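Local coordinates for adhesion G-protein coupled receptor G6 (Danio rerio, PDB 6V55) that is an adhesion G-protein-coupled receptor linked to myelination, whose calcium-binding extracellular region probably takes part in cell adhesion and in controlling signalling, at residues D49-E54 with Q102-H107; Q56-D61 with K73-T78; N96-V101 with Y470-P475; Y458-S463 with R479-T484. One frame throughout, in Å; residues are numbered along the deposited sequence.

Contact 1 (D49-E54 with Q102-H107). With CA (calcium ion), chain C.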
# COMPACT_ATOMS: atom_id res chain seq x y z
N ASP A 49 1.79 -11.25 -6.36
CA ASP A 49 1.72 -10.57 -7.64
C ASP A 49 1.80 -9.08 -7.34
O ASP A 49 1.29 -8.64 -6.31
CB ASP A 49 0.42 -10.88 -8.38
CG ASP A 49 0.47 -10.46 -9.82
OD1 ASP A 49 1.59 -10.15 -10.30
OD2 ASP A 49 -0.61 -10.41 -10.48
N PHE A 50 2.46 -8.31 -8.22
CA PHE A 50 2.69 -6.88 -7.98
C PHE A 50 3.05 -6.20 -9.29
O PHE A 50 4.14 -6.47 -9.82
CB PHE A 50 3.83 -6.66 -6.94
CG PHE A 50 4.10 -5.20 -6.60
CD1 PHE A 50 5.07 -4.45 -7.30
CD2 PHE A 50 3.45 -4.60 -5.53
CE1 PHE A 50 5.32 -3.12 -6.98
CE2 PHE A 50 3.72 -3.29 -5.19
CZ PHE A 50 4.65 -2.55 -5.92
N GLU A 51 2.21 -5.27 -9.75
CA GLU A 51 2.59 -4.38 -10.84
C GLU A 51 2.00 -3.00 -10.58
O GLU A 51 0.77 -2.85 -10.58
CB GLU A 51 2.12 -4.92 -12.19
CG GLU A 51 2.47 -4.00 -13.37
CD GLU A 51 1.75 -4.36 -14.68
OE1 GLU A 51 0.59 -4.88 -14.65
OE2 GLU A 51 2.35 -4.11 -15.76
N LEU A 52 2.85 -2.01 -10.36
CA LEU A 52 2.43 -0.63 -10.20
C LEU A 52 3.02 0.23 -11.31
O LEU A 52 3.93 -0.20 -12.03
CB LEU A 52 2.85 -0.08 -8.83
CG LEU A 52 1.74 0.05 -7.79
CD1 LEU A 52 1.22 -1.32 -7.44
CD2 LEU A 52 2.30 0.71 -6.57
N GLU A 53 2.48 1.43 -11.45
CA GLU A 53 3.03 2.43 -12.35
C GLU A 53 4.43 2.82 -11.87
O GLU A 53 4.61 3.17 -10.71
CB GLU A 53 2.12 3.65 -12.39
CG GLU A 53 2.71 4.82 -13.10
CD GLU A 53 1.81 6.07 -13.07
OE1 GLU A 53 0.92 6.18 -12.21
OE2 GLU A 53 2.02 6.96 -13.93
N GLU A 54 5.42 2.70 -12.74
CA GLU A 54 6.78 2.98 -12.30
C GLU A 54 7.08 4.48 -12.36
O GLU A 54 6.54 5.20 -13.20
CB GLU A 54 7.80 2.20 -13.12
CG GLU A 54 9.11 1.92 -12.32
CD GLU A 54 10.19 1.22 -13.12
OE1 GLU A 54 11.18 0.74 -12.51
OE2 GLU A 54 10.03 1.13 -14.36
N GLN A 102 -2.96 3.58 -14.69
CA GLN A 102 -3.16 2.53 -13.71
C GLN A 102 -2.67 1.20 -14.26
O GLN A 102 -2.83 0.90 -15.45
CB GLN A 102 -4.63 2.42 -13.34
CG GLN A 102 -5.05 3.55 -12.45
CD GLN A 102 -5.59 4.71 -13.21
OE1 GLN A 102 -6.40 4.54 -14.11
NE2 GLN A 102 -5.13 5.92 -12.87
N LYS A 103 -2.05 0.42 -13.39
CA LYS A 103 -1.65 -0.94 -13.70
C LYS A 103 -2.46 -1.90 -12.84
O LYS A 103 -3.46 -1.53 -12.21
CB LYS A 103 -0.15 -1.11 -13.50
CG LYS A 103 0.69 -0.13 -14.30
CD LYS A 103 0.61 -0.34 -15.80
CE LYS A 103 1.09 0.92 -16.52
NZ LYS A 103 1.81 0.66 -17.80
N LYS A 104 -1.99 -3.15 -12.79
CA LYS A 104 -2.81 -4.26 -12.31
C LYS A 104 -3.01 -4.21 -10.81
O LYS A 104 -4.11 -4.49 -10.31
CB LYS A 104 -2.13 -5.56 -12.72
CG LYS A 104 -2.93 -6.81 -12.51
CD LYS A 104 -2.03 -7.99 -12.19
CE LYS A 104 -0.87 -8.15 -13.17
NZ LYS A 104 0.08 -9.26 -12.82
N GLY A 105 -1.98 -3.83 -10.07
CA GLY A 105 -2.08 -3.81 -8.63
C GLY A 105 -1.33 -4.96 -8.00
O GLY A 105 -0.22 -5.29 -8.44
N PHE A 106 -1.94 -5.60 -7.00
CA PHE A 106 -1.20 -6.56 -6.22
C PHE A 106 -2.12 -7.50 -5.46
O PHE A 106 -3.28 -7.19 -5.20
CB PHE A 106 -0.24 -5.87 -5.24
CG PHE A 106 -0.85 -4.78 -4.41
CD1 PHE A 106 -1.40 -5.07 -3.15
CD2 PHE A 106 -0.81 -3.46 -4.84
CE1 PHE A 106 -1.93 -4.04 -2.36
CE2 PHE A 106 -1.34 -2.43 -4.05
CZ PHE A 106 -1.90 -2.72 -2.82
N HIS A 107 -1.54 -8.63 -5.07
CA HIS A 107 -2.19 -9.66 -4.27
C HIS A 107 -1.20 -10.07 -3.20
O HIS A 107 -0.14 -10.63 -3.52
CB HIS A 107 -2.59 -10.85 -5.13
CG HIS A 107 -3.40 -11.89 -4.42
ND1 HIS A 107 -3.68 -13.12 -4.96
CD2 HIS A 107 -4.00 -11.88 -3.20
CE1 HIS A 107 -4.39 -13.83 -4.11
NE2 HIS A 107 -4.62 -13.10 -3.04
CA CA C . -1.39 6.22 -11.39
O HOH W 1 -3.82 6.11 -10.59
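Two backbone bonds lock Glu51 to Gly105: Glu51 N gives to Gly105 O (2.8 Å, 169° at hydrogen), and Gly105 N returns one to Glu51 O at 3.0 Å. Farther along, His107 N donates to Asp49 O (3.1 Å) from above the carbonyl plane, while the reverse bond is weak. The charge of Asp49 is met by Lys104, whose chain bends at its second and third torsions to bring NZ 2.7 Å from OD2, on the syn lone pair; Tyr21 OH also bonds OD2. An alanine in place of Lys104 would remove this salt bridge and would probably leave the Asp49 carboxylate less well neutralised. Glu53 divides its oxygens, OE1 binding calcium at 2.5 Å and OE2 pairing with Lys477. His107 NE2 is bonded to Ser15 OG. The other face is apolar: Leu52 CD1 meets the Phe106 ring at its edge (3.9 Å from CD2), and Phe50 lies alongside Phe106. At Gly105 the backbone angles (105°/-137°) would leave no room for a CB beside the preceding carbonyl. This antiparallel pairing joins strands 41-51 and 105-114 of one CUB sheet, with Phe50, Leu52 and Phe106 packing on Val63 of strand 62-66 in the other sheet.

Contact 2 (Q56-D61 with K73-T78). With CA (calcium ion), chain C; NAG (2-acetamido-2-deoxy-beta-D-glucopyranose), chain N.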
# COMPACT_ATOMS: atom_id res chain seq x y z
N GLN A 56 10.50 7.38 -10.89
CA GLN A 56 11.71 7.66 -10.13
C GLN A 56 11.34 8.16 -8.74
O GLN A 56 10.63 9.16 -8.60
CB GLN A 56 12.57 8.70 -10.85
CG GLN A 56 13.49 8.13 -11.92
CD GLN A 56 14.64 7.32 -11.33
OE1 GLN A 56 15.41 7.81 -10.50
NE2 GLN A 56 14.74 6.05 -11.74
N GLY A 57 11.79 7.45 -7.71
CA GLY A 57 11.38 7.74 -6.35
C GLY A 57 9.96 7.33 -6.03
O GLY A 57 9.44 7.77 -4.99
N CYS A 58 9.34 6.52 -6.89
CA CYS A 58 7.98 5.97 -6.74
C CYS A 58 6.92 7.07 -6.51
O CYS A 58 5.96 6.88 -5.76
CB CYS A 58 7.98 4.89 -5.64
SG CYS A 58 8.65 3.22 -6.22
N ILE A 59 7.11 8.23 -7.17
CA ILE A 59 6.32 9.41 -6.85
C ILE A 59 4.98 9.46 -7.56
O ILE A 59 4.23 10.43 -7.37
CB ILE A 59 7.08 10.72 -7.17
CG1 ILE A 59 7.26 10.90 -8.67
CG2 ILE A 59 8.45 10.75 -6.50
CD1 ILE A 59 7.41 12.36 -9.07
N TYR A 60 4.63 8.43 -8.34
CA TYR A 60 3.32 8.38 -8.99
C TYR A 60 2.39 7.46 -8.21
O TYR A 60 1.55 7.95 -7.46
CB TYR A 60 3.45 7.93 -10.45
CG TYR A 60 4.10 8.94 -11.39
CD1 TYR A 60 4.28 10.26 -11.01
CD2 TYR A 60 4.54 8.56 -12.66
CE1 TYR A 60 4.89 11.17 -11.86
CE2 TYR A 60 5.15 9.47 -13.51
CZ TYR A 60 5.31 10.77 -13.11
OH TYR A 60 5.90 11.68 -13.95
N ASP A 61 2.52 6.14 -8.36
CA ASP A 61 1.83 5.20 -7.49
C ASP A 61 2.87 4.49 -6.65
O ASP A 61 3.89 4.05 -7.18
CB ASP A 61 1.04 4.14 -8.26
CG ASP A 61 0.12 4.73 -9.31
OD1 ASP A 61 -0.15 5.94 -9.23
OD2 ASP A 61 -0.33 3.98 -10.22
N LYS A 73 9.20 2.16 0.37
CA LYS A 73 8.26 2.38 -0.74
C LYS A 73 8.61 1.49 -1.92
O LYS A 73 9.77 1.15 -2.14
CB LYS A 73 8.25 3.85 -1.17
CG LYS A 73 9.61 4.46 -1.42
CD LYS A 73 9.52 5.91 -1.89
CE LYS A 73 10.93 6.51 -2.05
NZ LYS A 73 10.90 7.92 -2.60
N PHE A 74 7.59 1.10 -2.69
CA PHE A 74 7.72 0.14 -3.78
C PHE A 74 6.80 0.55 -4.93
O PHE A 74 5.66 0.97 -4.70
CB PHE A 74 7.32 -1.29 -3.36
CG PHE A 74 8.17 -1.88 -2.27
CD1 PHE A 74 9.29 -2.66 -2.59
CD2 PHE A 74 7.84 -1.70 -0.93
CE1 PHE A 74 10.07 -3.23 -1.59
CE2 PHE A 74 8.62 -2.26 0.09
CZ PHE A 74 9.74 -3.03 -0.25
N CYS A 75 7.28 0.41 -6.16
CA CYS A 75 6.44 0.53 -7.35
C CYS A 75 7.06 -0.31 -8.45
O CYS A 75 8.03 -1.05 -8.23
CB CYS A 75 6.30 1.97 -7.82
SG CYS A 75 7.89 2.78 -8.08
N GLY A 76 6.53 -0.16 -9.66
CA GLY A 76 7.02 -0.92 -10.80
C GLY A 76 6.71 -2.39 -10.62
O GLY A 76 5.59 -2.77 -10.27
N LEU A 77 7.73 -3.23 -10.81
CA LEU A 77 7.63 -4.65 -10.54
C LEU A 77 8.44 -5.07 -9.32
O LEU A 77 8.56 -6.28 -9.07
CB LEU A 77 8.09 -5.45 -11.75
CG LEU A 77 7.01 -5.45 -12.82
CD1 LEU A 77 7.64 -5.37 -14.19
CD2 LEU A 77 6.14 -6.70 -12.67
N THR A 78 8.98 -4.11 -8.56
CA THR A 78 10.13 -4.41 -7.70
C THR A 78 9.76 -5.19 -6.45
O THR A 78 10.63 -5.82 -5.85
CB THR A 78 10.85 -3.12 -7.30
OG1 THR A 78 9.99 -2.32 -6.48
CG2 THR A 78 11.23 -2.32 -8.53
CA CA C . -1.39 6.22 -11.39
C1 NAG N . 10.83 14.87 -10.88
C2 NAG N . 12.05 15.38 -11.69
C3 NAG N . 13.05 14.23 -11.94
C4 NAG N . 13.41 13.48 -10.66
C5 NAG N . 12.17 13.07 -9.86
C6 NAG N . 12.51 12.52 -8.49
C7 NAG N . 11.35 17.28 -13.09
C8 NAG N . 10.95 17.72 -14.47
N2 NAG N . 11.63 15.98 -12.95
O3 NAG N . 14.24 14.77 -12.51
O4 NAG N . 14.18 12.32 -10.96
O5 NAG N . 11.29 14.19 -9.66
O6 NAG N . 11.37 12.34 -7.66
O7 NAG N . 11.40 18.07 -12.14
O HOH W 1 -3.82 6.11 -10.59
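At the start of 56-61, Gln56 offers its carbonyl to the sugar carried by Asn480, O6 of that N-acetylglucosamine giving a weak hydrogen bond to Gln56 O. Gly57 follows at positive phi (73°), and a CB there would come too near Ile59 CG2. Its carbonyl oxygen takes a hydrogen bond from Lys73 NZ at 2.8 Å, the ammonium approaching from above the carbonyl plane. Lys73 gets there with its chain fully extended beyond CG, its CD passing near Cys58 CB. Cys58 supplies the covalent link: its SG, beside the backbone N, joins Cys75 SG at 2.1 Å with a disulfide torsion of -86°, close to a right angle, and Cys75 holds its own SG in the crowded position between N and the carbonyl carbon. Ile59 turns from 73-78 and places CG2 3.5 Å from O6 of the same sugar. Tyr60 instead makes a cation-pi contact with Lys477. At Asp61 the two ends do different work: the backbone O rests 3.2 Å from Cys75 CB, while the carboxylate grips calcium with both oxygens, OD1 at 2.5 Å and OD2 at 2.7 Å, and OD2 also takes a bond from Tyr25 OH. Chemically, one covalent bridge and one lysine-to-carbonyl bond tie this irregular loop to the end of strand 71-74, so that the disulfide probably helps hold Asp61 in position for the metal.

Contact 3 (N96-V101 with Y470-P475). With CA (calcium ion), chain C.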
# COMPACT_ATOMS: atom_id res chain seq x y z
N ASN A 96 -1.13 4.06 -2.48
CA ASN A 96 -1.63 5.33 -3.00
C ASN A 96 -1.41 5.38 -4.51
O ASN A 96 -0.31 5.08 -4.99
CB ASN A 96 -0.94 6.50 -2.32
CG ASN A 96 -1.26 6.57 -0.86
OD1 ASN A 96 -2.39 6.88 -0.47
ND2 ASN A 96 -0.27 6.26 -0.03
N SER A 97 -2.46 5.73 -5.26
CA SER A 97 -2.34 5.90 -6.70
C SER A 97 -2.64 7.36 -6.98
O SER A 97 -3.34 8.01 -6.21
CB SER A 97 -3.31 5.02 -7.48
OG SER A 97 -4.63 5.19 -6.96
N ASP A 98 -2.14 7.88 -8.10
CA ASP A 98 -2.45 9.27 -8.37
C ASP A 98 -3.63 9.31 -9.35
O ASP A 98 -4.39 8.34 -9.41
CB ASP A 98 -1.21 10.05 -8.84
CG ASP A 98 -0.51 9.47 -10.08
OD1 ASP A 98 0.62 9.92 -10.37
OD2 ASP A 98 -1.04 8.62 -10.82
N PHE A 99 -3.75 10.38 -10.14
CA PHE A 99 -4.93 10.67 -10.97
C PHE A 99 -4.92 9.97 -12.32
O PHE A 99 -5.96 10.01 -12.99
CB PHE A 99 -5.07 12.18 -11.21
CG PHE A 99 -3.79 12.88 -11.62
CD1 PHE A 99 -3.42 12.96 -12.96
CD2 PHE A 99 -2.95 13.45 -10.66
CE1 PHE A 99 -2.24 13.59 -13.35
CE2 PHE A 99 -1.77 14.07 -11.05
CZ PHE A 99 -1.41 14.13 -12.40
N SER A 100 -3.82 9.38 -12.77
CA SER A 100 -3.78 8.84 -14.13
C SER A 100 -2.75 7.71 -14.20
O SER A 100 -1.87 7.62 -13.36
CB SER A 100 -3.41 9.91 -15.14
OG SER A 100 -2.01 10.15 -15.05
N VAL A 101 -2.87 6.88 -15.26
CA VAL A 101 -2.07 5.68 -15.55
C VAL A 101 -2.18 4.63 -14.45
O VAL A 101 -1.52 4.73 -13.41
CB VAL A 101 -0.58 6.01 -15.82
CG1 VAL A 101 0.17 4.78 -16.29
CG2 VAL A 101 -0.44 7.15 -16.82
N TYR A 470 7.95 15.33 -4.06
CA TYR A 470 7.63 15.66 -5.44
C TYR A 470 6.41 14.86 -5.86
O TYR A 470 6.33 13.66 -5.57
CB TYR A 470 8.80 15.38 -6.38
CG TYR A 470 10.01 16.22 -6.06
CD1 TYR A 470 10.96 15.77 -5.15
CD2 TYR A 470 10.19 17.46 -6.65
CE1 TYR A 470 12.05 16.53 -4.82
CE2 TYR A 470 11.30 18.24 -6.35
CZ TYR A 470 12.22 17.76 -5.43
OH TYR A 470 13.33 18.50 -5.10
N VAL A 471 5.45 15.53 -6.50
CA VAL A 471 4.26 14.88 -7.04
C VAL A 471 4.15 15.29 -8.51
O VAL A 471 4.80 16.26 -8.95
CB VAL A 471 2.98 15.25 -6.25
CG1 VAL A 471 3.07 14.81 -4.79
CG2 VAL A 471 2.71 16.70 -6.39
N PRO A 472 3.37 14.55 -9.32
CA PRO A 472 3.18 14.96 -10.72
C PRO A 472 2.32 16.20 -10.88
O PRO A 472 1.38 16.44 -10.12
CB PRO A 472 2.47 13.75 -11.34
CG PRO A 472 1.97 12.95 -10.20
CD PRO A 472 3.04 13.11 -9.19
N CYS A 473 2.65 16.97 -11.91
CA CYS A 473 1.84 18.11 -12.29
C CYS A 473 0.52 17.60 -12.87
O CYS A 473 0.52 16.74 -13.75
CB CYS A 473 2.57 18.97 -13.33
SG CYS A 473 3.94 19.97 -12.70
N PHE A 474 -0.59 18.09 -12.33
CA PHE A 474 -1.90 17.72 -12.84
C PHE A 474 -2.21 18.55 -14.08
O PHE A 474 -2.10 19.77 -14.04
CB PHE A 474 -2.98 17.95 -11.78
CG PHE A 474 -4.34 17.54 -12.22
CD1 PHE A 474 -4.68 16.20 -12.27
CD2 PHE A 474 -5.28 18.49 -12.64
CE1 PHE A 474 -5.94 15.79 -12.67
CE2 PHE A 474 -6.55 18.09 -13.07
CZ PHE A 474 -6.88 16.73 -13.08
N PRO A 475 -2.62 17.93 -15.20
CA PRO A 475 -2.78 16.49 -15.46
C PRO A 475 -1.80 15.87 -16.46
O PRO A 475 -2.01 14.71 -16.84
CB PRO A 475 -4.17 16.43 -16.06
CG PRO A 475 -4.21 17.67 -16.90
CD PRO A 475 -3.36 18.72 -16.19
CA CA C . -1.39 6.22 -11.39
O HOH W 1 -3.82 6.11 -10.59
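Phe99 fills the close-packed half of this contact. Its CG stands in the crowded position between the backbone N and the carbonyl carbon (chi1 47°), which sends the ring into a bend of 472-475. Phe474 comes edge-on to one face in a T-shaped pair, centroids 4.8 Å apart and planes at 82°, with CD1 over the centre of the Phe99 ring. The far end of Phe99 nestles against backbone: CZ lies 3.5 Å from Cys473 O and CE1 3.6 Å from Pro475 CA. Pro475 follows a cis peptide and lays its CB over a face of Phe474, while Ile527 of helix 517-527 packs against both. Pro472 runs antiparallel alongside Phe99, CG 4.0 Å from CE2. Toward calcium the join thins: no hydrogen bond crosses, and the one further touch is Asp98 OD1 on Pro472 CG at 3.3 Å. That oxygen has a true partner in Lys477, whereas Asp98 OD2 binds calcium at 2.5 Å. Ser100 O and Val101 O turn to the metal as well, and a bound water that also ligates it donates to Asp98 O. With Glu53 and Asp61 these ligands form the acidic calcium site characteristic of calcium-binding CUB domains, here built on a loop whose neighbouring phenylalanine docks onto the disulfide-bonded module containing Cys473 and Cys504.

Contact 4 (Y458-S463 with R479-T484). With NAG (2-acetamido-2-deoxy-beta-D-glucopyranose), chain N; NAG (2-acetamido-2-deoxy-beta-D-glucopyranose), chain K.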
# COMPACT_ATOMS: atom_id res chain seq x y z
N TYR A 458 -3.18 17.42 -5.88
CA TYR A 458 -1.77 17.44 -5.48
C TYR A 458 -1.71 16.81 -4.10
O TYR A 458 -1.84 17.50 -3.08
CB TYR A 458 -1.19 18.85 -5.47
CG TYR A 458 -0.93 19.36 -6.85
CD1 TYR A 458 0.34 19.25 -7.41
CD2 TYR A 458 -1.96 19.91 -7.61
CE1 TYR A 458 0.58 19.70 -8.71
CE2 TYR A 458 -1.73 20.35 -8.91
CZ TYR A 458 -0.46 20.25 -9.45
OH TYR A 458 -0.23 20.69 -10.75
N ARG A 459 -1.50 15.50 -4.05
CA ARG A 459 -1.61 14.75 -2.81
C ARG A 459 -0.22 14.52 -2.23
O ARG A 459 0.57 13.74 -2.77
CB ARG A 459 -2.35 13.44 -3.05
CG ARG A 459 -3.82 13.62 -3.26
CD ARG A 459 -4.55 12.37 -2.88
NE ARG A 459 -5.94 12.42 -3.34
CZ ARG A 459 -6.76 11.37 -3.37
NH1 ARG A 459 -6.33 10.18 -2.96
NH2 ARG A 459 -8.01 11.51 -3.80
N TRP A 460 0.07 15.20 -1.16
CA TRP A 460 1.42 15.14 -0.64
C TRP A 460 1.48 14.10 0.46
O TRP A 460 0.61 14.12 1.34
CB TRP A 460 1.83 16.50 -0.09
CG TRP A 460 1.63 17.61 -1.05
CD1 TRP A 460 0.53 18.43 -1.17
CD2 TRP A 460 2.55 18.03 -2.06
NE1 TRP A 460 0.71 19.32 -2.21
CE2 TRP A 460 1.94 19.11 -2.77
CE3 TRP A 460 3.82 17.59 -2.46
CZ2 TRP A 460 2.56 19.75 -3.83
CZ3 TRP A 460 4.44 18.25 -3.52
CH2 TRP A 460 3.80 19.32 -4.19
N PRO A 461 2.43 13.17 0.44
CA PRO A 461 2.50 12.15 1.50
C PRO A 461 3.12 12.70 2.79
O PRO A 461 3.63 13.82 2.82
CB PRO A 461 3.37 11.05 0.89
CG PRO A 461 4.20 11.75 -0.15
CD PRO A 461 3.39 12.92 -0.64
N GLU A 462 3.03 11.88 3.85
CA GLU A 462 3.57 12.23 5.17
C GLU A 462 5.08 12.37 5.09
O GLU A 462 5.74 11.62 4.37
CB GLU A 462 3.21 11.14 6.19
CG GLU A 462 3.40 11.50 7.66
CD GLU A 462 3.29 10.28 8.56
OE1 GLU A 462 2.61 9.31 8.16
OE2 GLU A 462 3.87 10.27 9.67
N SER A 463 5.63 13.37 5.78
CA SER A 463 7.04 13.67 5.61
C SER A 463 7.71 14.06 6.91
O SER A 463 7.15 14.83 7.70
CB SER A 463 7.26 14.80 4.60
OG SER A 463 6.50 14.58 3.42
N ARG A 479 6.33 17.44 -15.88
CA ARG A 479 7.22 17.94 -14.84
C ARG A 479 6.57 17.75 -13.47
O ARG A 479 5.45 17.23 -13.36
CB ARG A 479 7.61 19.42 -15.09
CG ARG A 479 7.90 19.79 -16.55
CD ARG A 479 8.52 21.17 -16.70
NE ARG A 479 9.98 21.18 -16.52
CZ ARG A 479 10.75 22.25 -16.74
NH1 ARG A 479 10.21 23.40 -17.14
NH2 ARG A 479 12.06 22.17 -16.55
N ASN A 480 7.30 18.14 -12.42
CA ASN A 480 6.90 17.94 -11.03
C ASN A 480 6.51 19.25 -10.35
O ASN A 480 6.91 20.35 -10.74
CB ASN A 480 8.03 17.37 -10.18
CG ASN A 480 8.62 16.11 -10.74
OD1 ASN A 480 7.94 15.29 -11.33
ND2 ASN A 480 9.94 15.96 -10.51
N ALA A 481 5.75 19.11 -9.27
CA ALA A 481 5.58 20.13 -8.25
C ALA A 481 6.30 19.66 -7.00
O ALA A 481 6.62 18.48 -6.88
CB ALA A 481 4.10 20.38 -7.94
N SER A 482 6.56 20.58 -6.07
CA SER A 482 7.27 20.22 -4.84
C SER A 482 6.71 20.99 -3.65
O SER A 482 6.17 22.08 -3.80
CB SER A 482 8.78 20.47 -4.94
OG SER A 482 9.05 21.84 -4.79
N ARG A 483 6.83 20.37 -2.47
CA ARG A 483 6.41 20.95 -1.19
C ARG A 483 7.36 20.47 -0.10
O ARG A 483 7.76 19.31 -0.08
CB ARG A 483 4.97 20.56 -0.81
CG ARG A 483 4.24 21.60 0.00
CD ARG A 483 2.83 21.15 0.38
NE ARG A 483 2.05 22.20 1.05
CZ ARG A 483 0.88 21.98 1.65
NH1 ARG A 483 0.37 20.75 1.68
NH2 ARG A 483 0.23 22.98 2.23
N THR A 484 7.72 21.38 0.82
CA THR A 484 8.69 21.08 1.87
C THR A 484 8.02 21.14 3.23
O THR A 484 7.26 22.07 3.53
CB THR A 484 9.87 22.06 1.81
OG1 THR A 484 10.42 22.05 0.49
CG2 THR A 484 10.97 21.66 2.79
C1 NAG N . 10.83 14.87 -10.88
C2 NAG N . 12.05 15.38 -11.69
C3 NAG N . 13.05 14.23 -11.94
C4 NAG N . 13.41 13.48 -10.66
C5 NAG N . 12.17 13.07 -9.86
C6 NAG N . 12.51 12.52 -8.49
C7 NAG N . 11.35 17.28 -13.09
C8 NAG N . 10.95 17.72 -14.47
N2 NAG N . 11.63 15.98 -12.95
O3 NAG N . 14.24 14.77 -12.51
O4 NAG N . 14.18 12.32 -10.96
O5 NAG N . 11.29 14.19 -9.66
O6 NAG N . 11.37 12.34 -7.66
O7 NAG N . 11.40 18.07 -12.14
C1 NAG K . 11.56 23.39 -12.41
C2 NAG K . 12.06 22.59 -11.19
C3 NAG K . 13.50 23.00 -10.81
C4 NAG K . 14.43 22.89 -12.02
C5 NAG K . 13.87 23.72 -13.19
C6 NAG K . 14.69 23.62 -14.46
C7 NAG K . 10.51 21.71 -9.51
C8 NAG K . 9.59 22.04 -8.37
N2 NAG K . 11.15 22.75 -10.06
O3 NAG K . 13.99 22.16 -9.77
O4 NAG K . 15.75 23.30 -11.69
O5 NAG K . 12.53 23.27 -13.51
O6 NAG K . 14.35 22.51 -15.28
O7 NAG K . 10.68 20.56 -9.90
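No backbone hydrogen bond joins 458-463 to 479-484; the closest CA atoms, those of Trp460 and Arg483, stand 7.7 Å apart, with Tyr458 and Ala481 at 8.3 Å. The strands 459-460 and 480-488 belong to separate small sheets, and the gap is bridged by side chains. Trp460, its CG anti to the carbonyl carbon (chi1 -52°), lays its indole along the backbone of 481-483. Arg483 CB sits over the six-membered ring in a CH-pi contact, 3.5 Å from the centroid and only 8° off the normal, and the extended arginine continues across the indole. Ring CH2 comes 3.4 Å from Ser482 C, and the Ala481 carbonyl carbon lies at the ring edge. Ala481 CB touches the rims of both aromatics, 3.7 Å from Tyr458 CE1 and 3.9 Å from Trp460 CH2. The polar ends are paired farther out: Trp460 NE1 with Phe454 O, Tyr458 OH with Phe474 N, and Arg483 with Asp452 and over Trp496. A leucine instead of Trp460 would remove the broad ring under Arg483 CB and would probably loosen the packing of the two sheets. Next to this packing, Asn480 carries N-acetylglucosamine through a covalent bond from ND2 to C1. Two small sheets closed on a buried tryptophan, with disulfides such as Cys449-Cys485 around them, are consistent with the hormone-receptor domain of adhesion receptors.

Contacts 3 and 4 are buried and mainly apolar, whereas contacts 1 and 2 are partly buried and rely on backbone bonds, a salt bridge or a disulfide. Contacts 1 and 2 both lie within the CUB domain and meet where Leu52 N probably bonds Gly76 O. Calcium gathers ligands from three of them: Glu53, Asp61, and the 98-101 loop of contact 3. Contact 3 alone crosses between modules, joining that loop to the end of strand 468-472 and the turn after it, a strand that pairs directly with 480-488 of contact 4. Lys477 is shared by contacts 1, 2 and 3. The sugar on Asn480 links contact 4 back to the loop of contact 2.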